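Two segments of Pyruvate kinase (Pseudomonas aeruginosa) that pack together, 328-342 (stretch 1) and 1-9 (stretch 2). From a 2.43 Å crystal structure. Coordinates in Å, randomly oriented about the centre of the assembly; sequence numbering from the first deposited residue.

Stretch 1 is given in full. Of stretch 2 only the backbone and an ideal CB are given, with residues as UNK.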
# COMPACT_ATOMS: atom_id res chain seq x y z
N ALA A 328 36.25 -10.69 17.27
CA ALA A 328 35.35 -9.62 16.86
C ALA A 328 34.82 -9.85 15.45
O ALA A 328 33.61 -9.79 15.23
CB ALA A 328 36.03 -8.27 16.96
N VAL A 329 35.71 -10.14 14.51
CA VAL A 329 35.30 -10.41 13.14
C VAL A 329 34.35 -11.61 13.10
O VAL A 329 33.30 -11.55 12.47
CB VAL A 329 36.51 -10.65 12.23
CG1 VAL A 329 36.09 -11.24 10.87
CG2 VAL A 329 37.30 -9.36 12.05
N LYS A 330 34.70 -12.68 13.79
CA LYS A 330 33.84 -13.87 13.83
C LYS A 330 32.44 -13.53 14.36
O LYS A 330 31.44 -13.93 13.77
CB LYS A 330 34.45 -14.99 14.66
CG LYS A 330 35.64 -15.64 13.99
CD LYS A 330 36.03 -16.95 14.69
CE LYS A 330 37.31 -17.52 14.10
NZ LYS A 330 37.97 -18.48 15.03
N ALA A 331 32.39 -12.76 15.44
CA ALA A 331 31.11 -12.41 16.06
C ALA A 331 30.29 -11.54 15.10
O ALA A 331 29.10 -11.80 14.89
CB ALA A 331 31.33 -11.69 17.37
N MET A 332 30.92 -10.54 14.53
CA MET A 332 30.25 -9.66 13.61
C MET A 332 29.67 -10.44 12.43
O MET A 332 28.51 -10.26 12.06
CB MET A 332 31.23 -8.58 13.15
CG MET A 332 30.67 -7.59 12.18
SD MET A 332 31.74 -6.16 12.03
CE MET A 332 30.93 -5.03 13.18
N ALA A 333 30.46 -11.36 11.89
CA ALA A 333 30.01 -12.18 10.77
C ALA A 333 28.80 -13.04 11.14
O ALA A 333 27.89 -13.22 10.33
CB ALA A 333 31.15 -13.06 10.26
N ARG A 334 28.78 -13.57 12.35
CA ARG A 334 27.70 -14.43 12.79
C ARG A 334 26.40 -13.62 12.95
O ARG A 334 25.32 -14.08 12.58
CB ARG A 334 28.09 -15.07 14.12
CG ARG A 334 27.46 -16.45 14.37
CD ARG A 334 27.14 -16.74 15.87
NE ARG A 334 28.23 -16.29 16.77
CZ ARG A 334 28.17 -15.32 17.70
NH1 ARG A 334 27.03 -14.65 17.94
NH2 ARG A 334 29.28 -15.00 18.37
N VAL A 335 26.51 -12.40 13.45
CA VAL A 335 25.35 -11.56 13.66
C VAL A 335 24.75 -11.16 12.31
O VAL A 335 23.53 -11.14 12.15
CB VAL A 335 25.69 -10.35 14.53
CG1 VAL A 335 24.50 -9.39 14.63
CG2 VAL A 335 26.09 -10.81 15.92
N CYS A 336 25.62 -10.87 11.34
CA CYS A 336 25.16 -10.54 10.00
C CYS A 336 24.35 -11.69 9.40
O CYS A 336 23.26 -11.50 8.88
CB CYS A 336 26.33 -10.17 9.10
SG CYS A 336 27.07 -8.56 9.48
N GLN A 337 24.88 -12.91 9.51
CA GLN A 337 24.18 -14.06 8.98
C GLN A 337 22.80 -14.22 9.58
O GLN A 337 21.84 -14.53 8.85
CB GLN A 337 24.93 -15.34 9.22
CG GLN A 337 25.97 -15.67 8.18
CD GLN A 337 26.50 -17.07 8.50
OE1 GLN A 337 27.27 -17.19 9.44
NE2 GLN A 337 25.99 -18.15 7.82
N GLY A 338 22.68 -13.97 10.88
CA GLY A 338 21.40 -14.12 11.56
C GLY A 338 20.39 -13.09 11.09
O GLY A 338 19.26 -13.42 10.77
N ALA A 339 20.82 -11.83 11.02
CA ALA A 339 19.93 -10.78 10.60
C ALA A 339 19.47 -10.94 9.14
O ALA A 339 18.37 -10.51 8.78
CB ALA A 339 20.61 -9.43 10.78
N GLU A 340 20.31 -11.57 8.31
CA GLU A 340 19.96 -11.76 6.90
C GLU A 340 18.83 -12.78 6.68
O GLU A 340 18.23 -12.78 5.62
CB GLU A 340 21.21 -12.13 6.09
CG GLU A 340 22.11 -10.93 5.82
CD GLU A 340 23.57 -11.27 5.53
OE1 GLU A 340 23.89 -12.44 5.17
OE2 GLU A 340 24.41 -10.35 5.67
N LYS A 341 18.54 -13.62 7.68
CA LYS A 341 17.39 -14.53 7.60
C LYS A 341 16.03 -13.82 7.73
O LYS A 341 15.02 -14.37 7.33
CB LYS A 341 17.48 -15.62 8.65
CG LYS A 341 18.75 -16.45 8.60
CD LYS A 341 18.65 -17.70 9.48
CE LYS A 341 18.47 -17.40 10.98
NZ LYS A 341 18.27 -18.68 11.69
N HIS A 342 16.02 -12.61 8.27
CA HIS A 342 14.77 -11.85 8.43
C HIS A 342 14.05 -11.70 7.07
O HIS A 342 14.72 -11.54 6.04
CB HIS A 342 15.06 -10.47 9.02
CG HIS A 342 13.91 -9.87 9.78
ND1 HIS A 342 13.07 -8.91 9.25
CD2 HIS A 342 13.48 -10.08 11.05
CE1 HIS A 342 12.17 -8.57 10.15
NE2 HIS A 342 12.38 -9.27 11.24
N UNK A 1 22.90 -22.50 7.42
CA UNK A 1 22.88 -21.04 7.11
C UNK A 1 23.43 -20.73 5.72
O UNK A 1 24.25 -21.49 5.17
CB UNK A 1 23.69 -20.27 8.15
N UNK A 2 23.02 -19.61 5.14
CA UNK A 2 23.51 -19.18 3.82
C UNK A 2 24.79 -18.37 3.95
O UNK A 2 25.15 -17.85 5.03
CB UNK A 2 22.45 -18.36 3.09
N UNK A 3 25.48 -18.23 2.84
CA UNK A 3 26.65 -17.39 2.80
C UNK A 3 26.29 -15.96 3.17
O UNK A 3 25.32 -15.40 2.69
CB UNK A 3 27.30 -17.44 1.42
N UNK A 4 27.07 -15.40 4.08
CA UNK A 4 26.85 -14.03 4.54
C UNK A 4 26.92 -13.06 3.36
O UNK A 4 27.77 -13.19 2.50
CB UNK A 4 27.88 -13.65 5.61
N UNK A 5 26.02 -12.10 3.35
CA UNK A 5 25.94 -11.10 2.31
C UNK A 5 26.50 -9.75 2.71
O UNK A 5 27.07 -9.05 1.88
CB UNK A 5 24.48 -10.93 1.87
N UNK A 6 26.33 -9.36 3.97
CA UNK A 6 26.83 -8.07 4.44
C UNK A 6 28.33 -8.17 4.59
O UNK A 6 28.85 -9.17 5.08
CB UNK A 6 26.17 -7.66 5.76
N UNK A 7 29.04 -7.12 4.17
CA UNK A 7 30.50 -7.18 4.12
C UNK A 7 31.10 -6.55 5.36
O UNK A 7 30.50 -5.69 5.98
CB UNK A 7 31.03 -6.48 2.87
N UNK A 8 32.31 -7.01 5.71
CA UNK A 8 33.00 -6.59 6.93
C UNK A 8 34.27 -5.83 6.59
O UNK A 8 35.15 -6.36 5.92
CB UNK A 8 33.33 -7.80 7.81
N UNK A 9 34.36 -4.60 7.08
CA UNK A 9 35.57 -3.80 6.97
C UNK A 9 36.31 -3.86 8.31
O UNK A 9 35.74 -3.53 9.35
CB UNK A 9 35.24 -2.36 6.58

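Strand 7-9, at the end of stretch 2, runs roughly antiparallel to helix 328-340, at 154° and with a closest axis approach of 9.4 Å.

At position 1 the CA-to-CB bond points toward the helix, and the ideal CB lies only 3.1 Å from Q337 NE2. Beyond it G338 has no side chain, and the aliphatic part of K341 lies alongside, so a long, flexible apolar chain would fit, though lysine or leucine is also conceivable. The residue is M1, poorly ordered; its CE reaches to 3.9 Å from G338 N, and its SD lies 3.8 Å from K341 CD.

Position 2 points sideways, with nothing of stretch 1 near its CB, and tolerates almost any residue. Its backbone matters more: Q337 NE2 donates a hydrogen bond of 2.9 Å to the carbonyl O of S2, the deposited serine. Position 3 points away and is equally permissive; it is V3, whose carbonyl O and E340 OE1 both accept hydrogen bonds from one water, at 3.2 and 2.7 Å.

Position 4 points sideways, its ideal CB 3.8 Å from Q337 CG, and a chain leaving it can run along the helix past C336 and A333. The aliphatic surface favours a long chain such as methionine, lysine or arginine. It is R4, extended through chi1 and chi2 (both t): its CD packs 3.7 Å from C336 CB and its NE lies 3.6 Å from A333 CB. R4 NH1 then donates to the backbone carbonyl O of position 6 (2.9 Å), bracing the segment internally.

At position 5 the backbone amide is the main feature, donating to E340 OE1 at 2.8 Å. The sideways CB, 3.7 Å from the same oxygen, leaves the choice of side chain wide. R5 occupies it, its end leading away to partners elsewhere in the structure.

Position 6 points toward the helix, with its ideal CB 3.2 Å from E340 OE2 and 3.9 Å from C336 SG. Little room and a carboxylate acceptor suit a small donor, serine or threonine, with alanine possible. In T6 both the backbone N and OG1 donate to E340 OE2, each at 2.7 Å, so the E340 carboxylate gathers three hydrogen bonds from positions 5 and 6.

In the strand, directions alternate. Position 7 points away, leaving its identity open; it is K7. Position 8 turns toward an apolar surface of V329, M332 and A333, calling for leucine, isoleucine or methionine. I8 extends CD1 to 3.7 Å from A333 CB and 4.1 Å from M332 CG. Position 9 points away again, with nothing of stretch 1 near its ideal CB, so stretch 1 sets no preference; it is V9.

Stretch 2 1-9: MSVRRTKIV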
# COMPACT_ATOMS: atom_id res chain seq x y z
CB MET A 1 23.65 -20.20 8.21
CG MET A 1 23.15 -20.26 9.63
SD MET A 1 22.11 -18.99 10.53
CE MET A 1 23.27 -17.82 11.21
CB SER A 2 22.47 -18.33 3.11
OG SER A 2 21.21 -18.94 3.09
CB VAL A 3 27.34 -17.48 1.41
CG1 VAL A 3 26.41 -17.44 0.19
CG2 VAL A 3 28.47 -16.46 1.23
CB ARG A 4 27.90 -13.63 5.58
CG ARG A 4 28.03 -12.13 5.85
CD ARG A 4 28.94 -11.90 7.04
NE ARG A 4 30.25 -12.51 6.86
CZ ARG A 4 31.29 -11.93 6.26
NH1 ARG A 4 31.22 -10.70 5.76
NH2 ARG A 4 32.44 -12.60 6.19
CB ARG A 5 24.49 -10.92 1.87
CG ARG A 5 23.85 -12.19 1.30
CD ARG A 5 22.35 -11.94 1.02
NE ARG A 5 22.09 -11.04 -0.10
CZ ARG A 5 22.18 -11.38 -1.38
NH1 ARG A 5 22.55 -12.61 -1.74
NH2 ARG A 5 21.92 -10.49 -2.33
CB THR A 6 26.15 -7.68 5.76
OG1 THR A 6 24.72 -7.71 5.58
CG2 THR A 6 26.57 -6.29 6.19
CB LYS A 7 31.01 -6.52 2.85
CG LYS A 7 30.44 -7.11 1.57
CD LYS A 7 30.72 -8.62 1.44
CE LYS A 7 30.21 -9.18 0.11
NZ LYS A 7 30.88 -8.53 -1.07
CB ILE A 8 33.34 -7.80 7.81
CG1 ILE A 8 32.04 -8.44 8.33
CG2 ILE A 8 34.23 -7.36 8.96
CD1 ILE A 8 32.22 -9.76 9.09
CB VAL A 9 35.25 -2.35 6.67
CG1 VAL A 9 36.53 -1.54 6.51
CG2 VAL A 9 34.38 -2.26 5.43
O HOH W 1 22.82 -14.83 4.57
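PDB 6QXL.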